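Local atomic coordinates of toxin-antitoxin system antitoxin MntA family (Shewanella oneidensis MR-1, PDB entry 6M6U), a protein that acts as the antitoxin to the toxin HepT, successively transferring three AMP units from ATP to a toxin tyrosine, and binds its own promoter. Residues N7-I10 with K11-D15; V44-A47 with D48-N52; W56-A59 with Q60-S64; D71-L75 with R76-T80. The protein carries 2 engineered substitutions. All blocks are in the same frame, centred on the assembly; numbering follows the deposited sequence.

All four contacts are local and lie in the nucleotidyltransferase fold, but their places in it differ. Contacts 1 and 3 are short lengths of helix, of about two and a half turns each, whose ladders of backbone bonds leave side chains to pack: leucines of both meet each other, with contact 3 the more buried and contact 1 turning a charged side outward. Contacts 2 and 4 instead leave the ends of neighbouring parallel strands, 40-46 and 70-74, their centres about 9 Å apart. Contact 2 closes by apolar touches alone, whereas contact 4 uses carboxylate-to-backbone bonding and turns. Contact 3 lies in the helix joining those two strands, and contact 4 includes Asp71, a magnesium ligand.

Contact 1 of 4, residues N7-I10 with K11-D15; sequences NKII and KLLRD
In helix 6-16, which packs on the sheet of the nucleotidyltransferase fold, Ile9 and Leu13 meet one turn apart. Their side chains run side by side and point the same way, with Ile9 CG2 3.9 Å from Leu13 CD1. The Ile9 branch that touches is the one anti to the backbone N. Beneath this pair Leu13 N bonds to Ile9 O at 3.2 Å, one of four successive i to i+4 bonds; the last, Arg14 N to Ile10 O at 2.9 Å, has an N-H...O angle of 167°. Beside that bond Arg14 CG passes 4.1 Å from Ile10 CG2, so the aliphatic part of the arginine lies alongside the isoleucine. The exposed side is ionic. Lys11 runs extended to CE and then bends (chi4 48°), which brings NZ within 2.7 Å of Asp15 OD2 in a salt bridge to the syn lone pair of that oxygen. Inward, Leu13 reaches Leu58 of helix 52-66 as well as Ile42 and Val44 of strand 40-46, while Ile9 touches Leu93. Apolar side chains facing sheet and neighbouring helix, with an i to i+4 ion pair on the outside, are the pattern of an amphipathic helix flanking an alpha/beta sheet.

Contact 2 of 4, residues V44-A47 with D48-N52; sequences VLAA and DTLDN
From Ala46 the strand gives way to a bend at Ala47, whose helix-like backbone (phi -60°, psi -42°) turns the chain so that Leu50 comes back beside Val44 and Ala46. Segments 44-47 and 48-52 share no hydrogen bond, and what closes the bend is apolar. Leu50 spreads its two methyls over two alternate strand residues: CD1 lies 4.1 Å from Val44 CG2, and CD2 lies 4.0 Å from Ala46 CB. Val44 and Leu50 cross at about a right angle, meeting by methyl ends. Leu50 CG sits beside its own backbone N (chi1 -43°), which carries the fork back toward the strand. Ala46 CB is also 3.6 Å from Asp48 O, so the loop backbone passes close over this small side chain. Asp48 itself is exposed, and its OD1 forms a salt bridge with Lys19. Farther on, Asp51 OD1 accepts from Ala54 N as the N-cap of helix 52-66, and Asn52 packs on Ile111 of a toxin chain. The chemistry therefore implies a division of labour: between these segments only apolar contacts hold the Leu50 side chain on strand 40-46, its backbone N bonding to Asp74 OD2, while the Asp48 and Asp51 carboxylates find partners elsewhere, at Lys19 and Ala54 N.

Contact 3 of 4, residues W56-A59 with Q60-S64; sequences WELA and QKLAS
Two nitrogens of Gln60 converge on Trp56 O. The backbone N bonds at 3.1 Å with an N-H...O angle of 161°, as the normal helical link. The side-chain NE2 also lies 3.1 Å from Trp56 O, but its bond is more bent at 136°. They arrive from opposite faces of the carbonyl plane, so the oxygen is gripped twice and the Gln60 side chain is held folded back along its own helix. That fold depends on a bend at chi2 (-39°). It lays the chain over one face of the Trp56 indole: Gln60 CG stands 3.8 Å from the centroid of the six-membered ring, almost on its normal, a CH-pi contact. Further along, NE2 sits above the five-membered ring, nearer its rim, 3.1 Å from Trp56 NE1; as both nitrogens are donors, this is proximity and not bonding. At the indole edge, in the ring plane, lies Glu57 OE1, which is hydrogen-bonded to His114 of a toxin chain. Trp56 itself packs on Ile111 of that toxin.

Elsewhere along the helix the packing is apolar. Leu58 CD1 and Leu62 CD1 approach to 3.6 Å, and both leucines continue onto Leu13 of helix 6-16; Leu58 and Ala59 also rest on Leu72. Helix 52-66 thus has one side on its own fold and another on the toxin, consistent with its reported importance for toxin binding. It is the connecting helix of the beta-alpha-beta crossover between strands 40-46 and 70-74 in this nucleotidyltransferase fold.

Contact 4 of 4, residues D71-L75 with R76-T80; sequences DLVDL and RSAST
Asp74 and Arg76 form an Asx turn where strand 70-74, which carries the magnesium ligand Asp71 near its start, ends in the loop before helix 80-89. The polar contacts centre on Asp74. Its OD1 accepts from Arg76 N at 3.1 Å, with an N-H...O angle of 161°, although the donor stands well above the carboxylate plane. The Asp74 side chain reaches this position with CG anti to its backbone N (chi1 180°). Its other oxygen, OD2, is bonded to Leu50 N in the loop after strand 40-46, so the one carboxylate ties together the backbones of two neighbouring loops.

Backbone bonds add two overlapping beta turns. Ser77 N bonds to Asp74 O at 3.3 Å from above the carbonyl plane, and Ala78 N makes a weak bond to Leu75 O at 3.5 Å.

The charged atoms of Asp74 and Arg76 are not in contact, Asp74 OD1 and Arg76 NE being 5.6 Å apart, so any attraction between them probably acts only at a distance. Arg76 NE bonds instead to Ala46 O. Past the turns, Ser79 OG accepts from Leu82 N as the N-cap of helix 80-89.

The apolar contact comes from Ala78, which turns its methyl toward the strand and sets CB 3.9 Å from Val73 CG1. The same methyl also comes close to a carbonyl oxygen, with Ala78 CB 3.4 Å from Asp74 O.

Contact 1 of 4, residues N7-I10 with K11-D15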
loop_
_atom_site.group_PDB
_atom_site.type_symbol
_atom_site.label_atom_id
_atom_site.label_comp_id
_atom_site.label_asym_id
_atom_site.label_seq_id
_atom_site.Cartn_x
_atom_site.Cartn_y
_atom_site.Cartn_z
ATOM N N ASN E 7 -24.789 -19.040 -7.255
ATOM C CA ASN E 7 -25.666 -18.808 -8.397
ATOM C C ASN E 7 -25.495 -17.400 -8.944
ATOM O O ASN E 7 -25.588 -17.192 -10.159
ATOM C CB ASN E 7 -27.123 -19.059 -8.010
ATOM C CG ASN E 7 -27.418 -20.529 -7.791
ATOM O OD1 ASN E 7 -26.908 -21.391 -8.508
ATOM N ND2 ASN E 7 -28.248 -20.825 -6.797
ATOM N N LYS E 8 -25.236 -16.430 -8.065
ATOM C CA LYS E 8 -24.978 -15.071 -8.520
ATOM C C LYS E 8 -23.670 -15.000 -9.298
ATOM O O LYS E 8 -23.585 -14.311 -10.321
ATOM C CB LYS E 8 -24.953 -14.122 -7.322
ATOM C CG LYS E 8 -25.186 -12.663 -7.661
ATOM C CD LYS E 8 -25.008 -11.776 -6.423
ATOM C CE LYS E 8 -25.971 -12.159 -5.307
ATOM N NZ LYS E 8 -25.935 -11.184 -4.179
ATOM N N ILE E 9 -22.641 -15.712 -8.825
ATOM C CA ILE E 9 -21.371 -15.783 -9.542
ATOM C C ILE E 9 -21.580 -16.361 -10.934
ATOM O O ILE E 9 -21.072 -15.832 -11.931
ATOM C CB ILE E 9 -20.353 -16.617 -8.743
ATOM C CG1 ILE E 9 -19.883 -15.846 -7.511
ATOM C CG2 ILE E 9 -19.179 -17.033 -9.639
ATOM C CD1 ILE E 9 -18.910 -16.608 -6.641
ATOM N N ILE E 10 -22.330 -17.460 -11.021
ATOM C CA ILE E 10 -22.519 -18.139 -12.299
ATOM C C ILE E 10 -23.256 -17.234 -13.280
ATOM O O ILE E 10 -22.842 -17.076 -14.436
ATOM C CB ILE E 10 -23.255 -19.475 -12.089
ATOM C CG1 ILE E 10 -22.363 -20.436 -11.302
ATOM C CG2 ILE E 10 -23.677 -20.081 -13.430
ATOM C CD1 ILE E 10 -23.096 -21.630 -10.728
ATOM N N LYS E 11 -24.347 -16.612 -12.829
ATOM C CA LYS E 11 -25.139 -15.783 -13.732
ATOM C C LYS E 11 -24.329 -14.600 -14.251
ATOM O O LYS E 11 -24.319 -14.323 -15.456
ATOM C CB LYS E 11 -26.411 -15.298 -13.038
ATOM C CG LYS E 11 -27.186 -14.299 -13.882
ATOM C CD LYS E 11 -28.555 -13.978 -13.312
ATOM C CE LYS E 11 -29.272 -12.977 -14.210
ATOM N NZ LYS E 11 -29.188 -13.391 -15.647
ATOM N N LEU E 12 -23.638 -13.894 -13.351
ATOM C CA LEU E 12 -22.861 -12.722 -13.753
ATOM C C LEU E 12 -21.818 -13.069 -14.808
ATOM O O LEU E 12 -21.659 -12.341 -15.795
ATOM C CB LEU E 12 -22.186 -12.100 -12.535
ATOM C CG LEU E 12 -23.089 -11.236 -11.662
ATOM C CD1 LEU E 12 -22.381 -10.897 -10.357
ATOM C CD2 LEU E 12 -23.467 -9.966 -12.412
ATOM N N LEU E 13 -21.093 -14.172 -14.616
ATOM C CA LEU E 13 -20.062 -14.545 -15.581
ATOM C C LEU E 13 -20.678 -15.044 -16.883
ATOM O O LEU E 13 -20.203 -14.697 -17.970
ATOM C CB LEU E 13 -19.132 -15.600 -14.983
ATOM C CG LEU E 13 -18.365 -15.184 -13.724
ATOM C CD1 LEU E 13 -17.610 -16.372 -13.144
ATOM C CD2 LEU E 13 -17.414 -14.029 -14.019
ATOM N N ARG E 14 -21.731 -15.859 -16.798
ATOM C CA ARG E 14 -22.412 -16.304 -18.009
ATOM C C ARG E 14 -22.935 -15.120 -18.811
ATOM O O ARG E 14 -22.786 -15.074 -20.038
ATOM C CB ARG E 14 -23.553 -17.252 -17.651
ATOM C CG ARG E 14 -23.093 -18.614 -17.194
ATOM C CD ARG E 14 -23.546 -19.674 -18.172
ATOM N NE ARG E 14 -24.934 -20.062 -17.954
ATOM C CZ ARG E 14 -25.719 -20.580 -18.893
ATOM N NH1 ARG E 14 -25.257 -20.759 -20.125
ATOM N NH2 ARG E 14 -26.970 -20.909 -18.604
ATOM N N ASP E 15 -23.537 -14.141 -18.129
ATOM C CA ASP E 15 -24.080 -12.972 -18.806
ATOM C C ASP E 15 -23.002 -12.080 -19.402
ATOM O O ASP E 15 -23.307 -11.298 -20.307
ATOM C CB ASP E 15 -24.930 -12.134 -17.844
ATOM C CG ASP E 15 -26.178 -12.859 -17.372
ATOM O OD1 ASP E 15 -26.435 -13.990 -17.839
ATOM O OD2 ASP E 15 -26.908 -12.287 -16.533
#

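Contact 2 of 4, residues V44-A47 with D48-N52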
loop_
_atom_site.group_PDB
_atom_site.type_symbol
_atom_site.label_atom_id
_atom_site.label_comp_id
_atom_site.label_asym_id
_atom_site.label_seq_id
_atom_site.Cartn_x
_atom_site.Cartn_y
_atom_site.Cartn_z
ATOM N N VAL E 44 -11.941 -18.763 -14.792
ATOM C CA VAL E 44 -12.835 -19.036 -15.907
ATOM C C VAL E 44 -12.006 -19.467 -17.104
ATOM O O VAL E 44 -10.859 -19.043 -17.284
ATOM C CB VAL E 44 -13.714 -17.817 -16.271
ATOM C CG1 VAL E 44 -14.762 -17.582 -15.197
ATOM C CG2 VAL E 44 -12.853 -16.578 -16.453
ATOM N N LEU E 45 -12.593 -20.336 -17.914
ATOM C CA LEU E 45 -12.073 -20.662 -19.230
ATOM C C LEU E 45 -13.159 -20.334 -20.237
ATOM O O LEU E 45 -14.295 -20.799 -20.104
ATOM C CB LEU E 45 -11.667 -22.135 -19.335
ATOM C CG LEU E 45 -10.990 -22.550 -20.648
ATOM C CD1 LEU E 45 -9.626 -21.882 -20.791
ATOM C CD2 LEU E 45 -10.858 -24.061 -20.737
ATOM N N ALA E 46 -12.818 -19.510 -21.216
ATOM C CA ALA E 46 -13.680 -19.217 -22.346
ATOM C C ALA E 46 -12.977 -19.655 -23.626
ATOM O O ALA E 46 -11.797 -20.020 -23.617
ATOM C CB ALA E 46 -14.036 -17.726 -22.397
ATOM N N ALA E 47 -13.716 -19.610 -24.738
ATOM C CA ALA E 47 -13.134 -19.993 -26.022
ATOM C C ALA E 47 -11.948 -19.105 -26.381
ATOM O O ALA E 47 -10.924 -19.595 -26.874
ATOM C CB ALA E 47 -14.195 -19.940 -27.122
ATOM N N ASP E 48 -12.063 -17.801 -26.142
ATOM C CA ASP E 48 -10.971 -16.863 -26.348
ATOM C C ASP E 48 -10.425 -16.383 -25.012
ATOM O O ASP E 48 -11.098 -16.442 -23.977
ATOM C CB ASP E 48 -11.415 -15.641 -27.161
ATOM C CG ASP E 48 -12.053 -16.010 -28.476
ATOM O OD1 ASP E 48 -13.022 -15.325 -28.869
ATOM O OD2 ASP E 48 -11.593 -16.977 -29.119
ATOM N N THR E 49 -9.188 -15.893 -25.052
ATOM C CA THR E 49 -8.660 -15.141 -23.927
ATOM C C THR E 49 -9.508 -13.894 -23.722
ATOM O O THR E 49 -9.932 -13.248 -24.684
ATOM C CB THR E 49 -7.207 -14.734 -24.175
ATOM O OG1 THR E 49 -7.163 -13.816 -25.271
ATOM C CG2 THR E 49 -6.345 -15.937 -24.507
ATOM N N LEU E 50 -9.770 -13.565 -22.463
ATOM C CA LEU E 50 -10.482 -12.337 -22.160
ATOM C C LEU E 50 -9.540 -11.155 -22.321
ATOM O O LEU E 50 -8.328 -11.275 -22.124
ATOM C CB LEU E 50 -11.036 -12.353 -20.733
ATOM C CG LEU E 50 -11.709 -13.617 -20.188
ATOM C CD1 LEU E 50 -12.339 -13.326 -18.832
ATOM C CD2 LEU E 50 -12.744 -14.183 -21.149
ATOM N N ASP E 51 -10.106 -10.011 -22.694
ATOM C CA ASP E 51 -9.371 -8.763 -22.575
ATOM C C ASP E 51 -9.023 -8.533 -21.109
ATOM O O ASP E 51 -9.875 -8.684 -20.227
ATOM C CB ASP E 51 -10.200 -7.600 -23.126
ATOM C CG ASP E 51 -9.525 -6.248 -22.926
ATOM O OD1 ASP E 51 -10.237 -5.263 -22.628
ATOM O OD2 ASP E 51 -8.285 -6.170 -23.066
ATOM N N ASN E 52 -7.761 -8.188 -20.847
ATOM C CA ASN E 52 -7.294 -8.081 -19.468
ATOM C C ASN E 52 -8.060 -7.007 -18.705
ATOM O O ASN E 52 -8.483 -7.218 -17.562
ATOM C CB ASN E 52 -5.798 -7.786 -19.442
ATOM C CG ASN E 52 -5.244 -7.734 -18.034
ATOM O OD1 ASN E 52 -5.795 -8.346 -17.120
ATOM N ND2 ASN E 52 -4.152 -7.001 -17.851
#

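Contact 3 of 4, residues W56-A59 with Q60-S64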
loop_
_atom_site.group_PDB
_atom_site.type_symbol
_atom_site.label_atom_id
_atom_site.label_comp_id
_atom_site.label_asym_id
_atom_site.label_seq_id
_atom_site.Cartn_x
_atom_site.Cartn_y
_atom_site.Cartn_z
ATOM N N TRP E 56 -10.635 -7.356 -15.495
ATOM C CA TRP E 56 -10.547 -6.638 -14.226
ATOM C C TRP E 56 -11.843 -5.904 -13.919
ATOM O O TRP E 56 -12.287 -5.877 -12.766
ATOM C CB TRP E 56 -9.380 -5.652 -14.249
ATOM C CG TRP E 56 -9.184 -4.925 -12.938
ATOM C CD1 TRP E 56 -8.527 -5.391 -11.832
ATOM C CD2 TRP E 56 -9.650 -3.608 -12.602
ATOM N NE1 TRP E 56 -8.557 -4.449 -10.833
ATOM C CE2 TRP E 56 -9.235 -3.345 -11.280
ATOM C CE3 TRP E 56 -10.368 -2.625 -13.292
ATOM C CZ2 TRP E 56 -9.519 -2.140 -10.632
ATOM C CZ3 TRP E 56 -10.652 -1.426 -12.644
ATOM C CH2 TRP E 56 -10.226 -1.196 -11.329
ATOM N N GLU E 57 -12.461 -5.300 -14.940
ATOM C CA GLU E 57 -13.745 -4.632 -14.746
ATOM C C GLU E 57 -14.814 -5.627 -14.320
ATOM O O GLU E 57 -15.609 -5.348 -13.412
ATOM C CB GLU E 57 -14.165 -3.909 -16.028
ATOM C CG GLU E 57 -13.239 -2.771 -16.469
ATOM C CD GLU E 57 -13.514 -1.455 -15.745
ATOM O OE1 GLU E 57 -12.626 -0.571 -15.754
ATOM O OE2 GLU E 57 -14.616 -1.296 -15.172
ATOM N N LEU E 58 -14.849 -6.798 -14.957
ATOM C CA LEU E 58 -15.833 -7.803 -14.573
ATOM C C LEU E 58 -15.630 -8.238 -13.127
ATOM O O LEU E 58 -16.600 -8.415 -12.382
ATOM C CB LEU E 58 -15.758 -8.997 -15.522
ATOM C CG LEU E 58 -16.713 -10.152 -15.224
ATOM C CD1 LEU E 58 -18.131 -9.632 -15.074
ATOM C CD2 LEU E 58 -16.640 -11.182 -16.334
ATOM N N ALA E 59 -14.370 -8.396 -12.708
ATOM C CA ALA E 59 -14.086 -8.763 -11.325
ATOM C C ALA E 59 -14.672 -7.741 -10.357
ATOM O O ALA E 59 -15.322 -8.107 -9.368
ATOM C CB ALA E 59 -12.577 -8.898 -11.119
ATOM N N GLN E 60 -14.461 -6.449 -10.631
ATOM C CA GLN E 60 -15.007 -5.423 -9.746
ATOM C C GLN E 60 -16.528 -5.407 -9.788
ATOM O O GLN E 60 -17.169 -5.082 -8.783
ATOM C CB GLN E 60 -14.449 -4.040 -10.097
ATOM C CG GLN E 60 -12.939 -3.988 -10.291
ATOM C CD GLN E 60 -12.169 -4.859 -9.310
ATOM O OE1 GLN E 60 -12.426 -4.842 -8.109
ATOM N NE2 GLN E 60 -11.213 -5.632 -9.828
ATOM N N LYS E 61 -17.130 -5.771 -10.926
ATOM C CA LYS E 61 -18.586 -5.879 -10.952
ATOM C C LYS E 61 -19.063 -7.047 -10.096
ATOM O O LYS E 61 -20.060 -6.928 -9.374
ATOM C CB LYS E 61 -19.101 -6.014 -12.384
ATOM C CG LYS E 61 -20.604 -5.760 -12.480
ATOM C CD LYS E 61 -21.180 -6.080 -13.855
ATOM C CE LYS E 61 -20.222 -5.717 -14.973
ATOM N NZ LYS E 61 -20.187 -4.248 -15.215
ATOM N N LEU E 62 -18.360 -8.183 -10.148
ATOM C CA LEU E 62 -18.652 -9.256 -9.203
ATOM C C LEU E 62 -18.385 -8.807 -7.775
ATOM O O LEU E 62 -19.172 -9.095 -6.865
ATOM C CB LEU E 62 -17.816 -10.495 -9.523
ATOM C CG LEU E 62 -18.480 -11.566 -10.384
ATOM C CD1 LEU E 62 -18.645 -11.061 -11.803
ATOM C CD2 LEU E 62 -17.679 -12.857 -10.351
ATOM N N ALA E 63 -17.273 -8.101 -7.562
ATOM C CA ALA E 63 -16.932 -7.623 -6.227
ATOM C C ALA E 63 -18.061 -6.783 -5.637
ATOM O O ALA E 63 -18.405 -6.934 -4.460
ATOM C CB ALA E 63 -15.629 -6.825 -6.278
ATOM N N SER E 64 -18.668 -5.921 -6.453
ATOM C CA SER E 64 -19.777 -5.102 -5.978
ATOM C C SER E 64 -21.025 -5.941 -5.727
ATOM O O SER E 64 -21.773 -5.682 -4.779
ATOM C CB SER E 64 -20.062 -3.993 -6.986
ATOM O OG SER E 64 -21.218 -3.260 -6.624
#

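Contact 4 of 4, residues D71-L75 with R76-T80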
loop_
_atom_site.group_PDB
_atom_site.type_symbol
_atom_site.label_atom_id
_atom_site.label_comp_id
_atom_site.label_asym_id
_atom_site.label_seq_id
_atom_site.Cartn_x
_atom_site.Cartn_y
_atom_site.Cartn_z
ATOM N N ASP E 71 -11.004 -11.737 -7.196
ATOM C CA ASP E 71 -9.920 -11.885 -8.155
ATOM C C ASP E 71 -10.390 -12.847 -9.234
ATOM O O ASP E 71 -10.726 -14.000 -8.939
ATOM C CB ASP E 71 -8.643 -12.396 -7.488
ATOM C CG ASP E 71 -7.461 -12.418 -8.441
ATOM O OD1 ASP E 71 -6.590 -13.301 -8.289
ATOM O OD2 ASP E 71 -7.401 -11.554 -9.343
ATOM N N LEU E 72 -10.436 -12.368 -10.474
ATOM C CA LEU E 72 -10.953 -13.137 -11.599
ATOM C C LEU E 72 -9.781 -13.545 -12.478
ATOM O O LEU E 72 -9.074 -12.685 -13.020
ATOM C CB LEU E 72 -11.986 -12.337 -12.392
ATOM C CG LEU E 72 -12.547 -13.038 -13.631
ATOM C CD1 LEU E 72 -13.219 -14.368 -13.273
ATOM C CD2 LEU E 72 -13.523 -12.110 -14.344
ATOM N N VAL E 73 -9.573 -14.850 -12.603
ATOM C CA VAL E 73 -8.417 -15.409 -13.287
ATOM C C VAL E 73 -8.887 -15.987 -14.614
ATOM O O VAL E 73 -9.798 -16.822 -14.649
ATOM C CB VAL E 73 -7.721 -16.476 -12.427
ATOM C CG1 VAL E 73 -6.831 -17.358 -13.284
ATOM C CG2 VAL E 73 -6.907 -15.818 -11.316
ATOM N N ASP E 74 -8.285 -15.529 -15.707
ATOM C CA ASP E 74 -8.515 -16.140 -17.009
ATOM C C ASP E 74 -7.586 -17.341 -17.134
ATOM O O ASP E 74 -6.364 -17.181 -17.206
ATOM C CB ASP E 74 -8.283 -15.137 -18.136
ATOM C CG ASP E 74 -8.508 -15.744 -19.522
ATOM O OD1 ASP E 74 -9.080 -16.853 -19.618
ATOM O OD2 ASP E 74 -8.123 -15.104 -20.522
ATOM N N LEU E 75 -8.163 -18.545 -17.153
ATOM C CA LEU E 75 -7.349 -19.754 -17.203
ATOM C C LEU E 75 -6.539 -19.846 -18.491
ATOM O O LEU E 75 -5.495 -20.506 -18.518
ATOM C CB LEU E 75 -8.236 -20.989 -17.048
ATOM C CG LEU E 75 -8.787 -21.198 -15.638
ATOM C CD1 LEU E 75 -9.847 -22.290 -15.621
ATOM C CD2 LEU E 75 -7.652 -21.536 -14.695
ATOM N N ARG E 76 -6.994 -19.190 -19.562
ATOM C CA ARG E 76 -6.340 -19.345 -20.855
ATOM C C ARG E 76 -5.001 -18.618 -20.919
ATOM O O ARG E 76 -4.160 -18.971 -21.750
ATOM C CB ARG E 76 -7.270 -18.861 -21.972
ATOM C CG ARG E 76 -6.860 -19.319 -23.361
ATOM C CD ARG E 76 -7.967 -19.086 -24.387
ATOM N NE ARG E 76 -9.067 -20.034 -24.242
ATOM C CZ ARG E 76 -9.009 -21.307 -24.636
ATOM N NH1 ARG E 76 -7.898 -21.781 -25.187
ATOM N NH2 ARG E 76 -10.057 -22.109 -24.472
ATOM N N SER E 77 -4.778 -17.627 -20.059
ATOM C CA SER E 77 -3.491 -16.952 -19.983
ATOM C C SER E 77 -2.802 -17.142 -18.639
ATOM O O SER E 77 -1.693 -16.630 -18.448
ATOM C CB SER E 77 -3.652 -15.453 -20.265
ATOM O OG SER E 77 -4.318 -14.811 -19.194
ATOM N N ALA E 78 -3.417 -17.864 -17.710
ATOM C CA ALA E 78 -2.844 -18.037 -16.387
ATOM C C ALA E 78 -1.611 -18.937 -16.435
ATOM O O ALA E 78 -1.431 -19.758 -17.342
ATOM C CB ALA E 78 -3.881 -18.623 -15.433
ATOM N N SER E 79 -0.765 -18.784 -15.417
ATOM C CA SER E 79 0.448 -19.572 -15.304
ATOM C C SER E 79 0.111 -21.052 -15.115
ATOM O O SER E 79 -1.009 -21.425 -14.760
ATOM C CB SER E 79 1.294 -19.076 -14.133
ATOM O OG SER E 79 0.838 -19.671 -12.932
ATOM N N THR E 80 1.106 -21.905 -15.354
ATOM C CA THR E 80 0.901 -23.338 -15.156
ATOM C C THR E 80 0.746 -23.675 -13.679
ATOM O O THR E 80 -0.058 -24.541 -13.314
ATOM C CB THR E 80 2.059 -24.121 -15.772
ATOM O OG1 THR E 80 2.133 -23.812 -17.162
ATOM C CG2 THR E 80 1.820 -25.616 -15.630
#